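Local atomic coordinates of CHAD domain protein (Streptomyces chartreusis, PDB entry 6RN5), a protein that probably binds polyphosphate through its all-helical CHAD domain and also carries copper-binding sites, its cellular role being unsettled. Residues A[277-280]-A[281-284]; A[353-356]-A[357-361]. All coordinates share one frame; numbering follows the deposited sequence.

Interaction 1 (A[277-280]-A[281-284]); sequences WHQV and RLLL. With SO4 (sulfate ion), chain F.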
loop_
_atom_site.group_PDB
_atom_site.type_symbol
_atom_site.label_atom_id
_atom_site.label_comp_id
_atom_site.label_asym_id
_atom_site.label_seq_id
_atom_site.Cartn_x
_atom_site.Cartn_y
_atom_site.Cartn_z
ATOM N N TRP A 277 16.980 8.577 9.030
ATOM C CA TRP A 277 17.400 7.613 7.989
ATOM C C TRP A 277 18.337 8.220 6.930
ATOM O O TRP A 277 19.333 7.607 6.510
ATOM C CB TRP A 277 16.176 7.036 7.303
ATOM C CG TRP A 277 15.465 6.112 8.185
ATOM C CD1 TRP A 277 14.478 6.410 9.069
ATOM C CD2 TRP A 277 15.691 4.712 8.302
ATOM N NE1 TRP A 277 14.069 5.285 9.720
ATOM C CE2 TRP A 277 14.806 4.228 9.270
ATOM C CE3 TRP A 277 16.553 3.827 7.681
ATOM C CZ2 TRP A 277 14.753 2.910 9.620
ATOM C CZ3 TRP A 277 16.493 2.501 8.030
ATOM C CH2 TRP A 277 15.611 2.058 8.983
ATOM N N HIS A 278 18.022 9.438 6.533
ATOM C CA HIS A 278 18.872 10.143 5.584
ATOM C C HIS A 278 20.178 10.560 6.193
ATOM O O HIS A 278 21.206 10.582 5.493
ATOM C CB HIS A 278 18.140 11.315 4.935
ATOM C CG HIS A 278 17.010 10.862 4.056
ATOM N ND1 HIS A 278 15.991 11.696 3.640
ATOM C CD2 HIS A 278 16.706 9.632 3.574
ATOM C CE1 HIS A 278 15.134 11.007 2.907
ATOM N NE2 HIS A 278 15.541 9.751 2.852
ATOM N N GLN A 279 20.169 10.856 7.489
ATOM C CA GLN A 279 21.442 11.067 8.205
ATOM C C GLN A 279 22.290 9.794 8.282
ATOM O O GLN A 279 23.479 9.807 8.048
ATOM C CB GLN A 279 21.172 11.624 9.609
ATOM C CG GLN A 279 22.420 12.137 10.308
ATOM C CD GLN A 279 23.195 13.128 9.438
ATOM O OE1 GLN A 279 22.602 13.908 8.661
ATOM N NE2 GLN A 279 24.515 13.111 9.564
ATOM N N VAL A 280 21.678 8.684 8.603
ATOM C CA VAL A 280 22.376 7.430 8.528
ATOM C C VAL A 280 22.933 7.145 7.121
ATOM O O VAL A 280 24.049 6.658 7.007
ATOM C CB VAL A 280 21.498 6.300 9.068
ATOM C CG1 VAL A 280 21.972 4.925 8.638
ATOM C CG2 VAL A 280 21.462 6.404 10.592
ATOM N N ARG A 281 22.198 7.480 6.071
ATOM C CA ARG A 281 22.711 7.311 4.688
ATOM C C ARG A 281 24.025 8.073 4.558
ATOM O O ARG A 281 25.005 7.569 4.059
ATOM C CB ARG A 281 21.742 7.892 3.665
ATOM C CG ARG A 281 22.104 7.626 2.209
ATOM C CD ARG A 281 21.060 8.189 1.245
ATOM N NE ARG A 281 21.643 8.345 -0.068
ATOM C CZ ARG A 281 22.274 9.444 -0.457
ATOM N NH1 ARG A 281 22.345 10.503 0.335
ATOM N NH2 ARG A 281 22.808 9.502 -1.657
ATOM N N LEU A 282 24.059 9.311 5.012
ATOM C CA LEU A 282 25.323 10.070 4.922
ATOM C C LEU A 282 26.446 9.497 5.794
ATOM O O LEU A 282 27.590 9.500 5.360
ATOM C CB LEU A 282 25.132 11.558 5.233
ATOM C CG LEU A 282 24.155 12.294 4.320
ATOM C CD1 LEU A 282 23.883 13.684 4.865
ATOM C CD2 LEU A 282 24.632 12.388 2.878
ATOM N N LEU A 283 26.113 9.021 7.006
ATOM C CA LEU A 283 27.130 8.522 7.923
ATOM C C LEU A 283 27.725 7.220 7.317
ATOM O O LEU A 283 28.900 6.918 7.462
ATOM C CB LEU A 283 26.551 8.262 9.314
ATOM C CG LEU A 283 26.194 9.506 10.145
ATOM C CD1 LEU A 283 25.280 9.189 11.324
ATOM C CD2 LEU A 283 27.418 10.254 10.650
ATOM N N LEU A 284 26.895 6.462 6.655
ATOM C CA LEU A 284 27.357 5.204 6.068
ATOM C C LEU A 284 28.352 5.493 4.951
ATOM O O LEU A 284 29.399 4.868 4.838
ATOM C CB LEU A 284 26.173 4.359 5.611
ATOM C CG LEU A 284 26.584 3.165 4.744
ATOM C CD1 LEU A 284 27.499 2.258 5.519
ATOM C CD2 LEU A 284 25.344 2.404 4.326
HETATM S S SO4 F . 24.102 12.675 -3.277
HETATM O O1 SO4 F . 25.421 13.351 -3.470
HETATM O O2 SO4 F . 24.157 11.332 -3.869
HETATM O O3 SO4 F . 23.730 12.557 -1.812
HETATM O O4 SO4 F . 23.116 13.459 -4.055
HETATM O O HOH W 1 21.063 11.170 2.706
#
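The guanidinium of Arg281 meets its partners at its edge: water 1, which bridges back to His278 one turn earlier in the helix, and the sulfur of a sulfate ion both lie in its plane. NH1 and NH2 share sulfate oxygen O3, Arg281 NH2 standing 3.2 Å from it, and NH2 also reaches O2, so three rather long hydrogen bonds hold the anion. Water 1 accepts from Arg281 NH1 at 2.8 Å and donates to His278 O at 2.9 Å, tying the guanidinium to the backbone. With CG anti to the backbone N (chi1 -173°) and the chain extended from CG to NE, the charge is carried well clear of the helix; NE is bonded to Asn315. The sulfate probably comes from the crystallisation liquor, but its grip by arginine is consistent with a surface suited to phosphate groups.

On another side of the turn Gln279 bends at chi2 (52°), which lays its amide alongside the next turn, toward Leu282 and Leu283. Gln279 OE1 then lies 4.0 Å from Leu282 CD1, while Gln279 NE2 rests at the same distance from Leu283 CG, both loose packing contacts. Beneath them run the i to i+4 bonds of the alpha helix, among them Leu283 N to Gln279 O at 2.9 Å.

Helix 274-295 packs against two others. Val280, Leu283 and Leu284 face helix 229-244, and Trp277, His278, Val280 and Arg281 touch helix 305-331, where His317 stacks on Trp277 and meets the His278 ring at about a right angle.

Interaction 2 (A[353-356]-A[357-361]); sequences HEVE and AARFA. With CU (copper (II) ion), chain C; SO4 (sulfate ion), chain H.
An i to i+3 salt bridge between Glu356 and Arg359, beside a bound sulfate ion, is the centre of this local contact between turns of helix 338-366. Glu356 OE2 lies 2.8 Å from Arg359 NH1, which meets it nearly along the C-O axis of the carboxylate. At the donor the bond is bent, with an N-H...O angle of 131°, and OE2 is tilted out of the guanidinium plane. The carboxylate and guanidinium planes stand 85° apart, so one oxygen does the work and the two groups do not pair side by side. The bend at chi2 (-66°) brings OE2 beside the guanidinium, which the extended chain of Arg359 carries back toward the preceding turn.

Val355 supports the same group from a face: its CG1 packs 3.7 Å from Arg359 NH2. The sulfur of the sulfate, an ion probably from the crystallisation liquor, lies in the guanidinium plane, at its edge; the anion takes a 3.0 Å bond from Arg359 NH1 to O3 and a 2.9 Å bond from Arg359 NH2 to O2, both fairly straight. His271 and the backbone N of Gln273 also bind it. Asp274 forms a second salt bridge with NH2 and His317 bonds NE, so the rotation of the guanidinium is fixed from several directions.

At the start of the segment, His353 NE2 binds copper at 2.5 Å, and His353 of the second subunit supplies another ligand, making the metal a bridge between the two chains. Backbone bonds join the turns, such as Ala357 N to His353 O at 3.0 Å.

One side of the helix leans on helix 305-331, with Glu354 and Val355 on Ala320, and Val355 and Ala358 on His317; Arg359 also lies against Trp277 of helix 274-295 in a cation-pi contact.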
loop_
_atom_site.group_PDB
_atom_site.type_symbol
_atom_site.label_atom_id
_atom_site.label_comp_id
_atom_site.label_asym_id
_atom_site.label_seq_id
_atom_site.Cartn_x
_atom_site.Cartn_y
_atom_site.Cartn_z
ATOM N N HIS A 353 5.335 3.410 0.486
ATOM C CA HIS A 353 5.491 1.972 0.767
ATOM C C HIS A 353 6.890 1.494 0.442
ATOM O O HIS A 353 7.411 0.672 1.168
ATOM C CB HIS A 353 4.401 1.093 0.091
ATOM C CG HIS A 353 3.009 1.453 0.512
ATOM N ND1 HIS A 353 2.725 1.977 1.760
ATOM C CD2 HIS A 353 1.824 1.403 -0.155
ATOM C CE1 HIS A 353 1.425 2.224 1.846
ATOM N NE2 HIS A 353 0.856 1.879 0.704
ATOM N N GLU A 354 7.492 2.018 -0.620
ATOM C CA GLU A 354 8.893 1.714 -0.939
ATOM C C GLU A 354 9.826 2.296 0.133
ATOM O O GLU A 354 10.842 1.716 0.432
ATOM C CB GLU A 354 9.294 2.246 -2.307
ATOM C CG GLU A 354 8.562 1.622 -3.492
ATOM C CD GLU A 354 9.040 0.200 -3.853
ATOM O OE1 GLU A 354 10.081 -0.255 -3.322
ATOM O OE2 GLU A 354 8.376 -0.472 -4.677
ATOM N N VAL A 355 9.500 3.435 0.733
ATOM C CA VAL A 355 10.371 3.980 1.812
ATOM C C VAL A 355 10.427 2.971 2.961
ATOM O O VAL A 355 11.503 2.567 3.388
ATOM C CB VAL A 355 9.932 5.396 2.288
ATOM C CG1 VAL A 355 10.676 5.827 3.560
ATOM C CG2 VAL A 355 10.156 6.417 1.182
ATOM N N GLU A 356 9.265 2.532 3.418
ATOM C CA GLU A 356 9.163 1.493 4.432
ATOM C C GLU A 356 9.861 0.190 4.044
ATOM O O GLU A 356 10.627 -0.346 4.822
ATOM C CB GLU A 356 7.695 1.211 4.786
ATOM C CG GLU A 356 7.148 2.117 5.903
ATOM C CD GLU A 356 7.822 1.891 7.279
ATOM O OE1 GLU A 356 7.899 0.739 7.775
ATOM O OE2 GLU A 356 8.286 2.876 7.895
ATOM N N ALA A 357 9.644 -0.306 2.848
ATOM C CA ALA A 357 10.399 -1.488 2.445
ATOM C C ALA A 357 11.897 -1.223 2.484
ATOM O O ALA A 357 12.689 -2.083 2.891
ATOM C CB ALA A 357 9.977 -1.978 1.050
ATOM N N ALA A 358 12.321 -0.042 2.070
ATOM C CA ALA A 358 13.729 0.181 2.088
ATOM C C ALA A 358 14.264 0.160 3.543
ATOM O O ALA A 358 15.408 -0.284 3.788
ATOM C CB ALA A 358 14.089 1.461 1.387
ATOM N N ARG A 359 13.449 0.622 4.493
ATOM C CA ARG A 359 13.904 0.666 5.874
ATOM C C ARG A 359 14.038 -0.764 6.402
ATOM O O ARG A 359 14.947 -1.079 7.174
ATOM C CB ARG A 359 12.926 1.423 6.758
ATOM C CG ARG A 359 12.837 2.902 6.531
ATOM C CD ARG A 359 11.866 3.571 7.526
ATOM N NE ARG A 359 11.770 4.993 7.174
ATOM C CZ ARG A 359 10.721 5.778 7.409
ATOM N NH1 ARG A 359 9.646 5.329 8.030
ATOM N NH2 ARG A 359 10.766 7.041 7.023
ATOM N N PHE A 360 13.079 -1.611 6.035
ATOM C CA PHE A 360 13.171 -3.021 6.368
ATOM C C PHE A 360 14.399 -3.707 5.704
ATOM O O PHE A 360 15.143 -4.445 6.361
ATOM C CB PHE A 360 11.859 -3.719 5.985
ATOM C CG PHE A 360 11.792 -5.178 6.380
ATOM C CD1 PHE A 360 11.634 -5.540 7.713
ATOM C CD2 PHE A 360 11.859 -6.184 5.413
ATOM C CE1 PHE A 360 11.560 -6.881 8.086
ATOM C CE2 PHE A 360 11.801 -7.528 5.779
ATOM C CZ PHE A 360 11.649 -7.875 7.125
ATOM N N ALA A 361 14.615 -3.457 4.419
ATOM C CA ALA A 361 15.774 -4.006 3.743
ATOM C C ALA A 361 17.085 -3.572 4.439
ATOM O O ALA A 361 17.986 -4.394 4.673
ATOM C CB ALA A 361 15.771 -3.628 2.263
HETATM CU CU CU C . -1.005 1.831 -0.960
HETATM S S SO4 H . 7.569 8.893 8.314
HETATM O O1 SO4 H . 7.558 9.755 9.539
HETATM O O2 SO4 H . 8.871 9.207 7.633
HETATM O O3 SO4 H . 7.628 7.465 8.628
HETATM O O4 SO4 H . 6.301 9.136 7.512
#

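Overall arrangement
Both contacts are turns within single helices, so neither closes a loop between distant parts of the chain. Interaction 1 comes first, on helix 274-295; helix 305-331 follows, and interaction 2 lies on the last modelled helix, 338-366. They are in series, neither nested nor crossing, with centres 15 Å apart. Even so they touch: Trp277 NE1 of the first packs 3.4 Å from Arg359 NE of the second. The intervening helix joins them too, since His317 contacts residues of both. Each contact presents an arginine to a separate sulfate ion, while 353-356 extends the arrangement to the copper shared with the second subunit.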